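Local structure of MdcE (Pseudomonas aeruginosa, 5VIP) at residues R142-A156 / Q167-V181. The protein is the gamma subunit of a biotin-independent malonate decarboxylase and probably has transferase activity. Numbering follows the deposited sequence.
Sequences RLAGHPLIGLLVGKA and QANRLIALHDPGVMV
With CG trans to its backbone N (chi1 176°) and a bend at chi3 (46°), R142 reaches from the end of helix 127-143 to Q167 and grips it side-on with two nitrogens. R142 NE donates to Q167 O (2.8 Å), while R142 NH2 meets Q167 OE1 (2.7 Å) at the guanidinium edge, nearly in plane; these bonds, with one from NH1 to R259 O, fix the rotation of the guanidinium, which stands 48° from the side-chain amide plane of Q167. The amide of N169 lies against the aliphatic CG and CD of R142. N169 OD1 takes the N-H of L148 N at 2.8 Å, and N169 ND2 donates to a water within hydrogen-bonding distance of R142 O and H146 O.

From here 148-152 and 170-174 run parallel: a weak bond from R170 N to L148 O comes first, then regular alternating bonds from G150 N through to L174 N. On one face L151 CD1 packs against I172 CG2 (3.8 Å); on the other, L152 CD1 crosses to V181 CG2 (3.7 Å). Where segment 142-156 turns a corner at V153 and G154, a second, two-stranded parallel sheet (155-157 with 180-182) starts, and A156 N binds M180 O (2.8 Å).

This corner is consistent with the crotonase-like fold of carboxyltransferases: helix 158-163 lies in the crossover between the strands, 106-113 flanks 148-152, 225-227 flanks 170-174, and helices 237-254 and 24-33 pack on the face bearing I149 and L151.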
ATOM      1  N   ARG A 142       4.736  -2.186  13.221  1.00 17.20           N
ATOM      2  CA  ARG A 142       3.837  -3.262  13.635  1.00 18.77           C
ATOM      3  C   ARG A 142       4.599  -4.573  13.861  1.00 19.02           C
ATOM      4  O   ARG A 142       4.425  -5.223  14.893  1.00 19.17           O
ATOM      5  CB  ARG A 142       2.716  -3.469  12.598  1.00 18.81           C
ATOM      6  CG  ARG A 142       1.774  -4.651  12.898  1.00 18.87           C
ATOM      7  CD  ARG A 142       0.559  -4.712  11.938  1.00 17.84           C
ATOM      8  NE  ARG A 142       0.949  -4.528  10.533  1.00 19.13           N
ATOM      9  CZ  ARG A 142       1.644  -5.414   9.821  1.00 21.45           C
ATOM     10  NH1 ARG A 142       2.036  -6.561  10.368  1.00 19.16           N
ATOM     11  NH2 ARG A 142       1.963  -5.150   8.556  1.00 16.61           N
ATOM     12  N   LEU A 143       5.442  -4.954  12.905  1.00 18.63           N
ATOM     13  CA  LEU A 143       6.207  -6.194  13.015  1.00 20.56           C
ATOM     14  C   LEU A 143       7.149  -6.169  14.223  1.00 20.07           C
ATOM     15  O   LEU A 143       7.437  -7.210  14.804  1.00 20.53           O
ATOM     16  CB  LEU A 143       7.009  -6.459  11.731  1.00 18.75           C
ATOM     17  CG  LEU A 143       6.176  -6.771  10.478  1.00 19.76           C
ATOM     18  CD1 LEU A 143       7.045  -6.760   9.234  1.00 20.37           C
ATOM     19  CD2 LEU A 143       5.473  -8.111  10.629  1.00 21.55           C
ATOM     20  N   ALA A 144       7.626  -4.981  14.584  1.00 20.57           N
ATOM     21  CA  ALA A 144       8.551  -4.829  15.709  1.00 19.97           C
ATOM     22  C   ALA A 144       7.835  -4.851  17.060  1.00 25.19           C
ATOM     23  O   ALA A 144       8.483  -4.868  18.109  1.00 28.75           O
ATOM     24  CB  ALA A 144       9.350  -3.538  15.559  1.00 19.62           C
ATOM     25  N   GLY A 145       6.504  -4.834  17.041  1.00 23.47           N
ATOM     26  CA  GLY A 145       5.738  -4.910  18.270  1.00 23.02           C
ATOM     27  C   GLY A 145       5.019  -3.646  18.711  1.00 26.69           C
ATOM     28  O   GLY A 145       4.454  -3.612  19.799  1.00 23.76           O
ATOM     29  N   HIS A 146       5.029  -2.600  17.892  1.00 22.64           N
ATOM     30  CA  HIS A 146       4.186  -1.444  18.188  1.00 24.36           C
ATOM     31  C   HIS A 146       2.733  -1.762  17.876  1.00 23.91           C
ATOM     32  O   HIS A 146       2.415  -2.185  16.764  1.00 21.41           O
ATOM     33  CB  HIS A 146       4.621  -0.217  17.392  1.00 21.29           C
ATOM     34  CG  HIS A 146       5.955   0.324  17.796  1.00 25.24           C
ATOM     35  ND1 HIS A 146       6.094   1.410  18.634  1.00 27.30           N
ATOM     36  CD2 HIS A 146       7.212  -0.066  17.471  1.00 24.87           C
ATOM     37  CE1 HIS A 146       7.381   1.664  18.809  1.00 27.72           C
ATOM     38  NE2 HIS A 146       8.079   0.785  18.111  1.00 25.25           N
ATOM     39  N   PRO A 147       1.835  -1.582  18.863  1.00 20.74           N
ATOM     40  CA  PRO A 147       0.425  -1.729  18.511  1.00 21.69           C
ATOM     41  C   PRO A 147       0.008  -0.592  17.590  1.00 22.63           C
ATOM     42  O   PRO A 147       0.224   0.575  17.924  1.00 26.19           O
ATOM     43  CB  PRO A 147      -0.295  -1.655  19.866  1.00 25.13           C
ATOM     44  CG  PRO A 147       0.772  -1.988  20.887  1.00 25.74           C
ATOM     45  CD  PRO A 147       2.040  -1.432  20.315  1.00 25.54           C
ATOM     46  N   LEU A 148      -0.551  -0.930  16.432  1.00 18.48           N
ATOM     47  CA  LEU A 148      -1.106   0.073  15.529  1.00 19.67           C
ATOM     48  C   LEU A 148      -2.606  -0.032  15.505  1.00 17.65           C
ATOM     49  O   LEU A 148      -3.153  -1.111  15.255  1.00 21.82           O
ATOM     50  CB  LEU A 148      -0.609  -0.098  14.096  1.00 20.10           C
ATOM     51  CG  LEU A 148       0.710   0.477  13.624  1.00 22.64           C
ATOM     52  CD1 LEU A 148       1.855  -0.129  14.428  1.00 25.60           C
ATOM     53  CD2 LEU A 148       0.837   0.130  12.139  1.00 18.74           C
ATOM     54  N   ILE A 149      -3.265   1.093  15.727  1.00 19.80           N
ATOM     55  CA  ILE A 149      -4.714   1.153  15.653  1.00 19.98           C
ATOM     56  C   ILE A 149      -5.111   2.238  14.684  1.00 19.28           C
ATOM     57  O   ILE A 149      -4.645   3.384  14.788  1.00 15.98           O
ATOM     58  CB  ILE A 149      -5.357   1.433  17.044  1.00 20.41           C
ATOM     59  CG1 ILE A 149      -4.970   0.332  18.037  1.00 20.42           C
ATOM     60  CG2 ILE A 149      -6.853   1.510  16.921  1.00 20.66           C
ATOM     61  CD1 ILE A 149      -5.204   0.696  19.488  1.00 26.00           C
ATOM     62  N   GLY A 150      -5.978   1.883  13.739  1.00 17.91           N
ATOM     63  CA  GLY A 150      -6.489   2.860  12.796  1.00 16.31           C
ATOM     64  C   GLY A 150      -7.889   3.307  13.196  1.00 19.82           C
ATOM     65  O   GLY A 150      -8.799   2.484  13.277  1.00 19.12           O
ATOM     66  N   LEU A 151      -8.069   4.605  13.434  1.00 17.04           N
ATOM     67  CA  LEU A 151      -9.383   5.124  13.795  1.00 19.49           C
ATOM     68  C   LEU A 151      -9.978   5.906  12.633  1.00 17.09           C
ATOM     69  O   LEU A 151      -9.500   6.982  12.289  1.00 19.20           O
ATOM     70  CB  LEU A 151      -9.289   6.004  15.043  1.00 20.87           C
ATOM     71  CG  LEU A 151     -10.626   6.615  15.472  1.00 19.98           C
ATOM     72  CD1 LEU A 151     -11.587   5.519  15.927  1.00 21.00           C
ATOM     73  CD2 LEU A 151     -10.431   7.660  16.566  1.00 19.91           C
ATOM     74  N   LEU A 152     -11.003   5.347  12.000  1.00 15.95           N
ATOM     75  CA  LEU A 152     -11.582   5.984  10.821  1.00 15.10           C
ATOM     76  C   LEU A 152     -12.679   6.950  11.241  1.00 21.05           C
ATOM     77  O   LEU A 152     -13.747   6.506  11.641  1.00 20.02           O
ATOM     78  CB  LEU A 152     -12.164   4.933   9.867  1.00 18.56           C
ATOM     79  CG  LEU A 152     -11.300   3.698   9.556  1.00 23.28           C
ATOM     80  CD1 LEU A 152     -11.862   2.914   8.379  1.00 20.66           C
ATOM     81  CD2 LEU A 152      -9.851   4.069   9.325  1.00 21.43           C
ATOM     82  N   VAL A 153     -12.430   8.253  11.128  1.00 21.99           N
ATOM     83  CA  VAL A 153     -13.399   9.238  11.594  1.00 21.98           C
ATOM     84  C   VAL A 153     -14.025   9.951  10.410  1.00 26.00           C
ATOM     85  O   VAL A 153     -15.004  10.669  10.569  1.00 23.80           O
ATOM     86  CB  VAL A 153     -12.763  10.264  12.561  1.00 21.17           C
ATOM     87  CG1 VAL A 153     -12.081   9.553  13.713  1.00 21.96           C
ATOM     88  CG2 VAL A 153     -11.776  11.174  11.831  1.00 22.06           C
ATOM     89  N   GLY A 154     -13.478   9.720   9.214  1.00 23.10           N
ATOM     90  CA  GLY A 154     -14.003  10.330   8.008  1.00 19.56           C
ATOM     91  C   GLY A 154     -13.676   9.530   6.757  1.00 20.68           C
ATOM     92  O   GLY A 154     -13.893   8.332   6.705  1.00 21.04           O
ATOM     93  N   LYS A 155     -13.151  10.194   5.739  1.00 22.54           N
ATOM     94  CA  LYS A 155     -12.816   9.497   4.507  1.00 19.19           C
ATOM     95  C   LYS A 155     -11.546   8.660   4.688  1.00 17.81           C
ATOM     96  O   LYS A 155     -10.596   9.072   5.351  1.00 19.93           O
ATOM     97  CB  LYS A 155     -12.648  10.485   3.357  1.00 24.09           C
ATOM     98  CG  LYS A 155     -13.857  11.392   3.167  1.00 30.34           C
ATOM     99  CD  LYS A 155     -13.870  12.046   1.797  1.00 31.98           C
ATOM    100  CE  LYS A 155     -15.026  13.042   1.679  1.00 33.92           C
ATOM    101  NZ  LYS A 155     -14.834  14.166   2.641  1.00 39.92           N
ATOM    102  N   ALA A 156     -11.557   7.464   4.124  1.00 19.63           N
ATOM    103  CA  ALA A 156     -10.372   6.617   4.140  1.00 22.22           C
ATOM    104  C   ALA A 156     -10.196   6.078   2.736  1.00 20.86           C
ATOM    105  O   ALA A 156     -10.630   4.964   2.435  1.00 19.99           O
ATOM    106  CB  ALA A 156     -10.515   5.488   5.159  1.00 20.21           C
ATOM    107  N   GLN A 167      -2.243  -0.370   7.505  1.00 14.35           N
ATOM    108  CA  GLN A 167      -1.333  -1.362   8.076  1.00 14.62           C
ATOM    109  C   GLN A 167      -1.650  -1.697   9.539  1.00 15.27           C
ATOM    110  O   GLN A 167      -0.889  -2.402  10.189  1.00 16.40           O
ATOM    111  CB  GLN A 167       0.117  -0.883   7.966  1.00 17.18           C
ATOM    112  CG  GLN A 167       0.698  -1.004   6.567  1.00 14.42           C
ATOM    113  CD  GLN A 167       0.636  -2.438   6.034  1.00 12.48           C
ATOM    114  OE1 GLN A 167       1.115  -3.367   6.675  1.00 13.48           O
ATOM    115  NE2 GLN A 167       0.039  -2.613   4.857  1.00 12.02           N
ATOM    116  N   ALA A 168      -2.768  -1.199  10.053  1.00 15.53           N
ATOM    117  CA  ALA A 168      -3.079  -1.339  11.484  1.00 18.29           C
ATOM    118  C   ALA A 168      -3.313  -2.792  11.927  1.00 20.04           C
ATOM    119  O   ALA A 168      -3.838  -3.611  11.166  1.00 18.22           O
ATOM    120  CB  ALA A 168      -4.313  -0.488  11.834  1.00 17.06           C
ATOM    121  N   ASN A 169      -2.912  -3.102  13.158  1.00 17.30           N
ATOM    122  CA  ASN A 169      -3.339  -4.336  13.830  1.00 20.80           C
ATOM    123  C   ASN A 169      -4.863  -4.414  13.973  1.00 20.36           C
ATOM    124  O   ASN A 169      -5.449  -5.485  13.879  1.00 21.14           O
ATOM    125  CB  ASN A 169      -2.733  -4.449  15.230  1.00 19.18           C
ATOM    126  CG  ASN A 169      -1.224  -4.492  15.225  1.00 20.03           C
ATOM    127  OD1 ASN A 169      -0.566  -3.458  15.313  1.00 21.15           O
ATOM    128  ND2 ASN A 169      -0.668  -5.693  15.162  1.00 20.67           N
ATOM    129  N   ARG A 170      -5.492  -3.278  14.244  1.00 20.11           N
ATOM    130  CA  ARG A 170      -6.943  -3.226  14.444  1.00 20.57           C
ATOM    131  C   ARG A 170      -7.514  -1.964  13.829  1.00 19.45           C
ATOM    132  O   ARG A 170      -6.939  -0.885  13.974  1.00 18.96           O
ATOM    133  CB  ARG A 170      -7.307  -3.271  15.929  1.00 21.86           C
ATOM    134  CG  ARG A 170      -6.764  -4.460  16.695  1.00 21.57           C
ATOM    135  CD  ARG A 170      -7.534  -5.740  16.420  1.00 23.71           C
ATOM    136  NE  ARG A 170      -7.068  -6.769  17.340  1.00 25.55           N
ATOM    137  CZ  ARG A 170      -5.930  -7.444  17.189  1.00 26.42           C
ATOM    138  NH1 ARG A 170      -5.145  -7.216  16.140  1.00 22.71           N
ATOM    139  NH2 ARG A 170      -5.571  -8.343  18.089  1.00 28.61           N
ATOM    140  N   LEU A 171      -8.633  -2.113  13.123  1.00 19.54           N
ATOM    141  CA  LEU A 171      -9.326  -0.985  12.523  1.00 15.92           C
ATOM    142  C   LEU A 171     -10.643  -0.728  13.245  1.00 19.64           C
ATOM    143  O   LEU A 171     -11.469  -1.635  13.393  1.00 19.36           O
ATOM    144  CB  LEU A 171      -9.594  -1.230  11.038  1.00 18.01           C
ATOM    145  CG  LEU A 171      -8.391  -1.234  10.087  1.00 18.23           C
ATOM    146  CD1 LEU A 171      -8.862  -1.591   8.694  1.00 18.62           C
ATOM    147  CD2 LEU A 171      -7.692   0.122  10.082  1.00 15.44           C
ATOM    148  N   ILE A 172     -10.824   0.508  13.693  1.00 18.48           N
ATOM    149  CA  ILE A 172     -12.075   0.941  14.322  1.00 23.65           C
ATOM    150  C   ILE A 172     -12.657   2.086  13.519  1.00 21.02           C
ATOM    151  O   ILE A 172     -11.950   3.041  13.206  1.00 22.74           O
ATOM    152  CB  ILE A 172     -11.850   1.397  15.780  1.00 25.09           C
ATOM    153  CG1 ILE A 172     -11.351   0.225  16.627  1.00 27.39           C
ATOM    154  CG2 ILE A 172     -13.130   2.036  16.370  1.00 24.58           C
ATOM    155  CD1 ILE A 172     -10.662   0.658  17.925  1.00 26.16           C
ATOM    156  N   ALA A 173     -13.938   1.997  13.168  1.00 19.38           N
ATOM    157  CA  ALA A 173     -14.564   3.060  12.401  1.00 21.51           C
ATOM    158  C   ALA A 173     -15.716   3.686  13.186  1.00 22.29           C
ATOM    159  O   ALA A 173     -16.437   2.986  13.889  1.00 23.36           O
ATOM    160  CB  ALA A 173     -15.074   2.526  11.062  1.00 19.56           C
ATOM    161  N   LEU A 174     -15.887   4.994  13.055  1.00 19.42           N
ATOM    162  CA  LEU A 174     -17.105   5.636  13.532  1.00 22.44           C
ATOM    163  C   LEU A 174     -18.264   5.255  12.607  1.00 27.65           C
ATOM    164  O   LEU A 174     -18.110   5.203  11.379  1.00 21.55           O
ATOM    165  CB  LEU A 174     -16.928   7.153  13.607  1.00 21.26           C
ATOM    166  CG  LEU A 174     -15.738   7.589  14.466  1.00 20.56           C
ATOM    167  CD1 LEU A 174     -15.663   9.089  14.592  1.00 21.31           C
ATOM    168  CD2 LEU A 174     -15.780   6.915  15.827  1.00 22.43           C
ATOM    169  N   HIS A 175     -19.414   4.951  13.201  1.00 27.91           N
ATOM    170  CA  HIS A 175     -20.566   4.516  12.431  1.00 21.05           C
ATOM    171  C   HIS A 175     -21.345   5.753  12.014  1.00 27.59           C
ATOM    172  O   HIS A 175     -22.290   6.169  12.692  1.00 26.15           O
ATOM    173  CB  HIS A 175     -21.436   3.549  13.246  1.00 23.52           C
ATOM    174  CG  HIS A 175     -22.542   2.913  12.460  1.00 28.98           C
ATOM    175  ND1 HIS A 175     -23.834   3.394  12.467  1.00 28.05           N
ATOM    176  CD2 HIS A 175     -22.550   1.831  11.645  1.00 30.89           C
ATOM    177  CE1 HIS A 175     -24.589   2.638  11.689  1.00 28.16           C
ATOM    178  NE2 HIS A 175     -23.834   1.683  11.178  1.00 30.77           N
ATOM    179  N   ASP A 176     -20.938   6.337  10.894  1.00 23.56           N
ATOM    180  CA  ASP A 176     -21.443   7.631  10.438  1.00 24.01           C
ATOM    181  C   ASP A 176     -21.368   7.700   8.914  1.00 28.52           C
ATOM    182  O   ASP A 176     -20.432   7.153   8.317  1.00 25.69           O
ATOM    183  CB  ASP A 176     -20.627   8.753  11.086  1.00 28.20           C
ATOM    184  CG  ASP A 176     -20.921  10.108  10.498  1.00 31.09           C
ATOM    185  OD1 ASP A 176     -21.896  10.735  10.945  1.00 33.13           O
ATOM    186  OD2 ASP A 176     -20.179  10.552   9.596  1.00 29.48           O
ATOM    187  N   PRO A 177     -22.351   8.358   8.271  1.00 27.58           N
ATOM    188  CA  PRO A 177     -22.396   8.387   6.802  1.00 28.07           C
ATOM    189  C   PRO A 177     -21.216   9.098   6.152  1.00 28.13           C
ATOM    190  O   PRO A 177     -20.981   8.906   4.957  1.00 28.35           O
ATOM    191  CB  PRO A 177     -23.703   9.144   6.505  1.00 27.53           C
ATOM    192  CG  PRO A 177     -24.533   8.957   7.712  1.00 26.24           C
ATOM    193  CD  PRO A 177     -23.566   8.955   8.861  1.00 27.03           C
ATOM    194  N   GLY A 178     -20.489   9.907   6.914  1.00 21.20           N
ATOM    195  CA  GLY A 178     -19.321  10.584   6.381  1.00 24.51           C
ATOM    196  C   GLY A 178     -18.082   9.700   6.384  1.00 25.89           C
ATOM    197  O   GLY A 178     -17.047  10.070   5.839  1.00 25.18           O
ATOM    198  N   VAL A 179     -18.183   8.536   7.017  1.00 24.05           N
ATOM    199  CA  VAL A 179     -17.059   7.614   7.087  1.00 23.37           C
ATOM    200  C   VAL A 179     -17.170   6.662   5.910  1.00 25.29           C
ATOM    201  O   VAL A 179     -18.127   5.905   5.803  1.00 22.76           O
ATOM    202  CB  VAL A 179     -17.021   6.825   8.405  1.00 22.01           C
ATOM    203  CG1 VAL A 179     -15.820   5.883   8.426  1.00 19.92           C
ATOM    204  CG2 VAL A 179     -16.939   7.781   9.594  1.00 22.80           C
HETATM  205  N   MSE A 180     -16.198   6.724   5.012  1.00 23.44           N
HETATM  206  CA  MSE A 180     -16.261   5.940   3.787  1.00 22.82           C
HETATM  207  C   MSE A 180     -14.893   5.376   3.462  1.00 23.56           C
HETATM  208  O   MSE A 180     -13.892   6.083   3.529  1.00 20.63           O
HETATM  209  CB  MSE A 180     -16.771   6.789   2.622  1.00 24.50           C
HETATM  210  CG  MSE A 180     -18.229   7.214   2.775  1.00 33.79           C
HETATM  211 SE   MSE A 180     -18.766   8.506   1.413  1.00 43.33          SE
HETATM  212  CE  MSE A 180     -17.731  10.047   1.972  1.00 32.44           C
ATOM    213  N   VAL A 181     -14.868   4.091   3.140  1.00 21.69           N
ATOM    214  CA  VAL A 181     -13.655   3.429   2.684  1.00 20.91           C
ATOM    215  C   VAL A 181     -13.879   3.036   1.234  1.00 21.18           C
ATOM    216  O   VAL A 181     -14.911   2.437   0.915  1.00 21.25           O
ATOM    217  CB  VAL A 181     -13.326   2.179   3.510  1.00 19.61           C
ATOM    218  CG1 VAL A 181     -11.999   1.563   3.038  1.00 22.17           C
ATOM    219  CG2 VAL A 181     -13.281   2.507   5.000  1.00 26.43           C
TER
HETATM  220  O   HOH W   1       2.155  -5.160  16.545  1.00 21.64           O